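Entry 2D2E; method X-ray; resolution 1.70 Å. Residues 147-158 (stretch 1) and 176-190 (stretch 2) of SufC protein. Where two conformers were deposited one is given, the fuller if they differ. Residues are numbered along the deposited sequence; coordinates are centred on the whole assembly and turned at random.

Stretch 1, residues 147-158: GEKKRNEILQLL
Stretch 2 (176-190) IDALKVVARGVNAMR

Two helices, 148-158 and 176-189, run in the same direction, their axes 1° from parallel and 9.3 Å apart at closest approach. Backbone torsions lie near phi -65°, psi -40° until the end of the second helix, where Ala188 and Met189 loosen to psi -27° and -16°, and i to i+4 hydrogen bonds run along both helices. The register, CA to CA, pairs Gly147 with Ala178 (4.9 Å), Arg151 with Val181 (6.4 Å), Ile154 with Gly185 (5.6 Å) and Leu158 with Met189 (6.8 Å), a step of three or four residues that keeps one face of each helix in the seam. No hydrogen bond crosses it; the 590 Å² buried is held by apolar packing.

Ile154 meeting Gly185 is the central rule. Ile154 points toward the partner in an m,m rotamer, and its CG2 lies 3.6 Å from Gly185 CA. A CB on Gly185 would come within 2.5 Å of that methyl, so the bare backbone makes the pocket. The m,m chain carries Ile154 CG1 to 3.8 Å from Val181 CG1 and Ile154 CD1 to 3.8 Å from Val182 CA; both valines are t.

Toward the C-terminal end, Met189, m at all three chi angles, folds across and slightly onward to the other helix, placing its CE 3.8 Å from Leu157 O and its SD 3.3 Å from Leu158 CD2. Leu157 (t,p) sets CD2 3.9 Å from Met189 CG. Leu158 starts sideways, but chi1 of -89° with chi2 t brings its end inward, CD2 reaching 4.2 Å from Ala188 CB.

At the other end, Lys150 (m,m,t,t) starts toward the partner and then extends roughly at right angles to the helix axes, its CD 4.1 Å from Val182 CG2, while NZ is hydrogen-bonded elsewhere. Arg151 (m,t,p) contributes CG, 4.0 Å from Val181 CG2.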

# COMPACT_ATOMS: atom_id res chain seq x y z
N GLY A 147 7.44 12.28 -4.39
CA GLY A 147 8.77 12.39 -3.81
C GLY A 147 8.72 12.70 -2.32
O GLY A 147 8.95 11.80 -1.50
N GLU A 148 8.44 13.94 -1.97
CA GLU A 148 8.38 14.33 -0.58
C GLU A 148 7.21 13.75 0.20
O GLU A 148 7.36 13.37 1.35
CB GLU A 148 8.37 15.86 -0.47
N LYS A 149 6.04 13.69 -0.43
CA LYS A 149 4.87 13.14 0.26
C LYS A 149 5.12 11.63 0.45
O LYS A 149 4.75 11.05 1.49
CB LYS A 149 3.60 13.36 -0.57
N LYS A 150 5.79 11.02 -0.52
CA LYS A 150 6.11 9.59 -0.43
C LYS A 150 7.06 9.31 0.73
O LYS A 150 6.89 8.32 1.45
CB LYS A 150 6.73 9.10 -1.74
CG LYS A 150 5.79 9.09 -2.97
CD LYS A 150 4.74 7.97 -2.93
CE LYS A 150 3.88 7.99 -4.20
NZ LYS A 150 2.80 6.98 -4.23
N ARG A 151 8.08 10.15 0.91
CA ARG A 151 9.03 9.95 2.01
C ARG A 151 8.32 9.97 3.35
O ARG A 151 8.63 9.16 4.23
CB ARG A 151 10.11 11.03 2.01
CG ARG A 151 11.19 10.83 0.96
CD ARG A 151 12.42 11.69 1.26
NE ARG A 151 13.10 11.26 2.49
CZ ARG A 151 14.28 11.72 2.90
NH1 ARG A 151 14.93 12.64 2.18
NH2 ARG A 151 14.83 11.28 4.02
N ASN A 152 7.40 10.91 3.52
CA ASN A 152 6.65 11.03 4.76
C ASN A 152 5.79 9.79 5.00
O ASN A 152 5.66 9.33 6.13
CB ASN A 152 5.74 12.27 4.73
CG ASN A 152 5.00 12.48 6.03
OD1 ASN A 152 4.24 11.62 6.49
ND2 ASN A 152 5.22 13.64 6.65
N GLU A 153 5.18 9.27 3.94
CA GLU A 153 4.35 8.08 4.08
C GLU A 153 5.19 6.85 4.44
O GLU A 153 4.73 5.98 5.19
CB GLU A 153 3.58 7.79 2.78
CG GLU A 153 2.62 8.90 2.36
CD GLU A 153 1.78 8.51 1.17
OE1 GLU A 153 2.28 7.78 0.29
OE2 GLU A 153 0.61 8.95 1.10
N ILE A 154 6.40 6.78 3.91
CA ILE A 154 7.28 5.62 4.19
C ILE A 154 7.77 5.67 5.64
O ILE A 154 7.96 4.64 6.27
CB ILE A 154 8.46 5.56 3.20
CG1 ILE A 154 7.94 5.13 1.82
CG2 ILE A 154 9.54 4.60 3.70
CD1 ILE A 154 7.19 3.77 1.84
N LEU A 155 7.99 6.87 6.18
CA LEU A 155 8.41 6.95 7.57
C LEU A 155 7.23 6.47 8.42
O LEU A 155 7.40 5.79 9.43
CB LEU A 155 8.83 8.39 7.95
CG LEU A 155 9.42 8.55 9.35
CD1 LEU A 155 10.54 7.53 9.60
CD2 LEU A 155 9.96 9.96 9.49
N GLN A 156 6.00 6.81 8.01
CA GLN A 156 4.83 6.36 8.77
C GLN A 156 4.73 4.83 8.67
O GLN A 156 4.37 4.15 9.63
CB GLN A 156 3.54 6.95 8.22
CG GLN A 156 3.41 8.42 8.46
CD GLN A 156 2.06 8.92 8.01
OE1 GLN A 156 1.02 8.47 8.51
NE2 GLN A 156 2.06 9.83 7.05
N LEU A 157 5.03 4.28 7.50
CA LEU A 157 4.97 2.83 7.32
C LEU A 157 5.83 2.10 8.35
O LEU A 157 5.39 1.13 8.96
CB LEU A 157 5.45 2.43 5.91
CG LEU A 157 5.47 0.92 5.60
CD1 LEU A 157 4.03 0.37 5.44
CD2 LEU A 157 6.25 0.68 4.30
N LEU A 158 7.07 2.56 8.53
CA LEU A 158 7.97 1.92 9.48
C LEU A 158 7.60 2.17 10.94
O LEU A 158 7.71 1.27 11.78
CB LEU A 158 9.41 2.38 9.23
CG LEU A 158 10.21 1.55 8.22
CD1 LEU A 158 11.53 2.21 7.99
CD2 LEU A 158 10.44 0.15 8.74
N ILE A 176 12.00 7.54 -10.84
CA ILE A 176 12.86 6.59 -10.14
C ILE A 176 13.12 6.92 -8.66
O ILE A 176 13.11 6.03 -7.81
CB ILE A 176 14.21 6.38 -10.90
CG1 ILE A 176 13.94 5.95 -12.35
CG2 ILE A 176 15.06 5.34 -10.17
CD1 ILE A 176 13.00 4.73 -12.53
N ASP A 177 13.34 8.19 -8.35
CA ASP A 177 13.57 8.54 -6.96
C ASP A 177 12.40 8.14 -6.08
O ASP A 177 12.59 7.57 -5.01
CB ASP A 177 13.83 10.03 -6.78
CG ASP A 177 13.80 10.46 -5.32
OD1 ASP A 177 12.77 11.01 -4.88
OD2 ASP A 177 14.80 10.22 -4.61
N ALA A 178 11.18 8.43 -6.54
CA ALA A 178 9.99 8.09 -5.77
C ALA A 178 9.79 6.59 -5.65
O ALA A 178 9.38 6.12 -4.60
CB ALA A 178 8.74 8.73 -6.39
N LEU A 179 10.06 5.85 -6.72
CA LEU A 179 9.90 4.40 -6.65
C LEU A 179 10.92 3.81 -5.69
O LEU A 179 10.60 2.89 -4.94
CB LEU A 179 10.09 3.77 -8.03
CG LEU A 179 9.15 4.32 -9.11
CD1 LEU A 179 9.52 3.69 -10.46
CD2 LEU A 179 7.70 4.01 -8.75
N LYS A 180 12.13 4.37 -5.68
CA LYS A 180 13.15 3.83 -4.80
C LYS A 180 12.87 4.10 -3.33
O LYS A 180 13.22 3.29 -2.48
CB LYS A 180 14.54 4.35 -5.21
CG LYS A 180 15.07 3.61 -6.44
CD LYS A 180 16.54 3.88 -6.70
CE LYS A 180 17.07 2.95 -7.78
NZ LYS A 180 18.47 3.29 -8.15
N VAL A 181 12.25 5.24 -3.03
CA VAL A 181 11.91 5.56 -1.64
C VAL A 181 10.91 4.53 -1.13
O VAL A 181 11.02 4.03 0.00
CB VAL A 181 11.28 6.95 -1.54
CG1 VAL A 181 10.49 7.06 -0.24
CG2 VAL A 181 12.36 8.02 -1.59
N VAL A 182 9.90 4.23 -1.93
CA VAL A 182 8.92 3.24 -1.51
C VAL A 182 9.58 1.86 -1.39
O VAL A 182 9.30 1.13 -0.45
CB VAL A 182 7.71 3.24 -2.47
CG1 VAL A 182 6.72 2.12 -2.11
CG2 VAL A 182 7.01 4.58 -2.38
N ALA A 183 10.45 1.50 -2.33
CA ALA A 183 11.10 0.19 -2.24
C ALA A 183 11.94 0.08 -0.98
O ALA A 183 11.97 -0.96 -0.34
CB ALA A 183 11.98 -0.04 -3.47
N ARG A 184 12.63 1.16 -0.61
CA ARG A 184 13.46 1.12 0.60
C ARG A 184 12.58 0.80 1.79
O ARG A 184 12.93 -0.04 2.62
CB ARG A 184 14.16 2.46 0.82
CG ARG A 184 14.97 2.50 2.11
CD ARG A 184 15.92 3.69 2.13
NE ARG A 184 16.88 3.62 1.03
CZ ARG A 184 18.03 4.28 1.01
NH1 ARG A 184 18.38 5.06 2.03
NH2 ARG A 184 18.84 4.16 -0.03
N GLY A 185 11.42 1.44 1.85
CA GLY A 185 10.50 1.19 2.95
C GLY A 185 9.93 -0.22 2.93
O GLY A 185 9.93 -0.92 3.95
N VAL A 186 9.45 -0.67 1.77
CA VAL A 186 8.88 -2.01 1.72
C VAL A 186 9.94 -3.07 2.03
O VAL A 186 9.68 -4.01 2.76
CB VAL A 186 8.19 -2.27 0.35
CG1 VAL A 186 7.75 -3.73 0.24
CG2 VAL A 186 6.97 -1.36 0.23
N ASN A 187 11.14 -2.91 1.50
CA ASN A 187 12.19 -3.91 1.77
C ASN A 187 12.58 -3.91 3.26
O ASN A 187 12.92 -4.95 3.82
CB ASN A 187 13.40 -3.67 0.86
CG ASN A 187 13.14 -4.09 -0.59
OD1 ASN A 187 12.50 -5.11 -0.84
ND2 ASN A 187 13.65 -3.30 -1.54
N ALA A 188 12.53 -2.74 3.89
CA ALA A 188 12.88 -2.66 5.31
C ALA A 188 11.82 -3.34 6.21
O ALA A 188 12.13 -3.82 7.30
CB ALA A 188 13.06 -1.21 5.71
N MET A 189 10.57 -3.38 5.75
CA MET A 189 9.48 -4.01 6.48
C MET A 189 9.36 -5.51 6.25
O MET A 189 8.65 -6.19 7.00
CB MET A 189 8.12 -3.39 6.10
CG MET A 189 7.93 -1.96 6.60
SD MET A 189 7.86 -1.92 8.40
CE MET A 189 6.23 -2.57 8.76
N ARG A 190 10.01 -6.02 5.19
CA ARG A 190 9.91 -7.45 4.87
C ARG A 190 10.21 -8.31 6.07
O ARG A 190 11.22 -8.13 6.75
CB ARG A 190 10.87 -7.84 3.76
CG ARG A 190 10.47 -7.44 2.40
CD ARG A 190 11.38 -8.18 1.43
NE ARG A 190 11.31 -7.64 0.09
CZ ARG A 190 10.76 -8.26 -0.95
NH1 ARG A 190 10.22 -9.47 -0.80
NH2 ARG A 190 10.77 -7.68 -2.13